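Local coordinates for NAD-dependent protein deacylase 2 (Archaeoglobus fulgidus, PDB 4TWJ) that uses NAD to remove acetyl and longer acyl groups from protein lysines, and deacetylates the N-terminal lysine of the chromatin protein Alba, at residues R61-W64 against E65-E69. Sequence-based numbering, arbitrary orientation.
With ACT (acetate ion), chain D.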
loop_
_atom_site.group_PDB
_atom_site.type_symbol
_atom_site.label_atom_id
_atom_site.label_comp_id
_atom_site.label_asym_id
_atom_site.label_seq_id
_atom_site.Cartn_x
_atom_site.Cartn_y
_atom_site.Cartn_z
ATOM N N ARG A 61 -4.633 -0.841 23.897
ATOM C CA ARG A 61 -3.581 0.125 24.212
ATOM C C ARG A 61 -2.240 -0.267 23.586
ATOM O O ARG A 61 -1.506 0.591 23.104
ATOM C CB ARG A 61 -3.448 0.284 25.731
ATOM C CG ARG A 61 -2.538 1.418 26.174
ATOM C CD ARG A 61 -2.695 1.662 27.668
ATOM N NE ARG A 61 -1.899 2.787 28.159
ATOM C CZ ARG A 61 -0.588 2.756 28.391
ATOM N NH1 ARG A 61 0.123 1.655 28.156
ATOM N NH2 ARG A 61 0.022 3.844 28.852
ATOM N N ALA A 62 -1.929 -1.562 23.572
ATOM C CA ALA A 62 -0.704 -2.045 22.925
ATOM C C ALA A 62 -0.663 -1.690 21.436
ATOM O O ALA A 62 0.367 -1.263 20.924
ATOM C CB ALA A 62 -0.547 -3.548 23.119
ATOM N N PHE A 63 -1.787 -1.859 20.743
ATOM C CA PHE A 63 -1.872 -1.457 19.344
ATOM C C PHE A 63 -1.550 0.027 19.180
ATOM O O PHE A 63 -0.793 0.415 18.291
ATOM C CB PHE A 63 -3.265 -1.743 18.772
ATOM C CG PHE A 63 -3.518 -1.077 17.453
ATOM C CD1 PHE A 63 -3.064 -1.648 16.273
ATOM C CD2 PHE A 63 -4.187 0.139 17.391
ATOM C CE1 PHE A 63 -3.280 -1.029 15.058
ATOM C CE2 PHE A 63 -4.402 0.766 16.178
ATOM C CZ PHE A 63 -3.950 0.181 15.009
ATOM N N TRP A 64 -2.133 0.858 20.036
ATOM C CA TRP A 64 -1.929 2.299 19.923
ATOM C C TRP A 64 -0.504 2.731 20.291
ATOM O O TRP A 64 0.062 3.604 19.636
ATOM C CB TRP A 64 -2.982 3.053 20.739
ATOM C CG TRP A 64 -4.313 3.078 20.045
ATOM C CD1 TRP A 64 -5.485 2.521 20.474
ATOM C CD2 TRP A 64 -4.592 3.673 18.777
ATOM N NE1 TRP A 64 -6.484 2.754 19.553
ATOM C CE2 TRP A 64 -5.958 3.458 18.502
ATOM C CE3 TRP A 64 -3.818 4.383 17.853
ATOM C CZ2 TRP A 64 -6.565 3.918 17.335
ATOM C CZ3 TRP A 64 -4.419 4.847 16.703
ATOM C CH2 TRP A 64 -5.784 4.613 16.451
ATOM N N GLU A 65 0.074 2.121 21.321
ATOM C CA GLU A 65 1.464 2.414 21.691
ATOM C C GLU A 65 2.426 1.967 20.584
ATOM O O GLU A 65 3.400 2.652 20.286
ATOM C CB GLU A 65 1.830 1.744 23.022
ATOM C CG GLU A 65 1.056 2.272 24.226
ATOM C CD GLU A 65 1.454 3.676 24.645
ATOM O OE1 GLU A 65 0.674 4.318 25.387
ATOM O OE2 GLU A 65 2.542 4.142 24.247
ATOM N N PHE A 66 2.137 0.825 19.968
ATOM C CA PHE A 66 2.914 0.354 18.823
ATOM C C PHE A 66 2.814 1.342 17.658
ATOM O O PHE A 66 3.818 1.667 17.030
ATOM C CB PHE A 66 2.441 -1.035 18.390
ATOM C CG PHE A 66 3.069 -1.522 17.115
ATOM C CD1 PHE A 66 4.417 -1.858 17.075
ATOM C CD2 PHE A 66 2.314 -1.645 15.954
ATOM C CE1 PHE A 66 5.001 -2.309 15.901
ATOM C CE2 PHE A 66 2.891 -2.097 14.776
ATOM C CZ PHE A 66 4.238 -2.427 14.750
ATOM N N SER A 67 1.605 1.835 17.396
ATOM C CA SER A 67 1.380 2.796 16.316
ATOM C C SER A 67 2.126 4.110 16.551
ATOM O O SER A 67 2.599 4.738 15.601
ATOM C CB SER A 67 -0.119 3.068 16.140
ATOM O OG SER A 67 -0.813 1.894 15.754
ATOM N N MET A 68 2.228 4.521 17.813
ATOM C CA MET A 68 2.974 5.731 18.171
ATOM C C MET A 68 4.462 5.570 17.884
ATOM O O MET A 68 5.117 6.517 17.447
ATOM C CB MET A 68 2.782 6.066 19.649
ATOM C CG MET A 68 1.400 6.594 19.975
ATOM S SD MET A 68 1.087 6.617 21.743
ATOM C CE MET A 68 -0.570 7.301 21.746
ATOM N N GLU A 69 4.990 4.376 18.139
ATOM C CA GLU A 69 6.387 4.070 17.829
ATOM C C GLU A 69 6.609 4.005 16.321
ATOM O O GLU A 69 7.605 4.520 15.814
ATOM C CB GLU A 69 6.807 2.744 18.469
ATOM C CG GLU A 69 6.865 2.784 19.988
ATOM C CD GLU A 69 7.200 1.441 20.615
ATOM O OE1 GLU A 69 7.734 1.436 21.744
ATOM O OE2 GLU A 69 6.928 0.388 19.992
HETATM C C ACT D . -6.125 -1.860 27.889
HETATM O O ACT D . -5.637 -2.141 26.773
HETATM O OXT ACT D . -5.401 -1.648 28.885
HETATM C CH3 ACT D . -7.615 -1.769 28.030
#
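Ser67 turns back one helical turn onto Phe63. Its CB sits 3.5 Å from Phe63 O, and with OG beside the backbone N (chi1 -63°) OG donates to Phe63 O at 2.9 Å from above the carbonyl plane. Ser67 N also bonds to this oxygen, reaching it from the opposite face of that plane, so two donors grip one acceptor. At its tip OG lies over one face of the Phe63 ring, offset toward the rim, with CZ nearest at 3.7 Å. The Phe63 ring in turn puts its CE2 over the centre of the Trp64 indole, 3.7 Å above its plane. With an alanine here in place of Ser67 the hydroxyl is gone, which would probably leave Phe63 O with just the backbone N-H of the two donors and the ring face without its polar neighbour. Two residues earlier, Glu65 OE1 lies over the centre of the Arg61 guanidinium, 3.6 Å from NH2, a salt bridge of charges only. On helix 60-73, Phe63, Phe66 and Ser67 pack on the bound peptide's modified side chain, consistent with a wall of the acyl-lysine site; Ser67 and Met68 touch Phe142 of helix 139-143, while Trp64 NE1 bonds to Val158 O of strand 158-162.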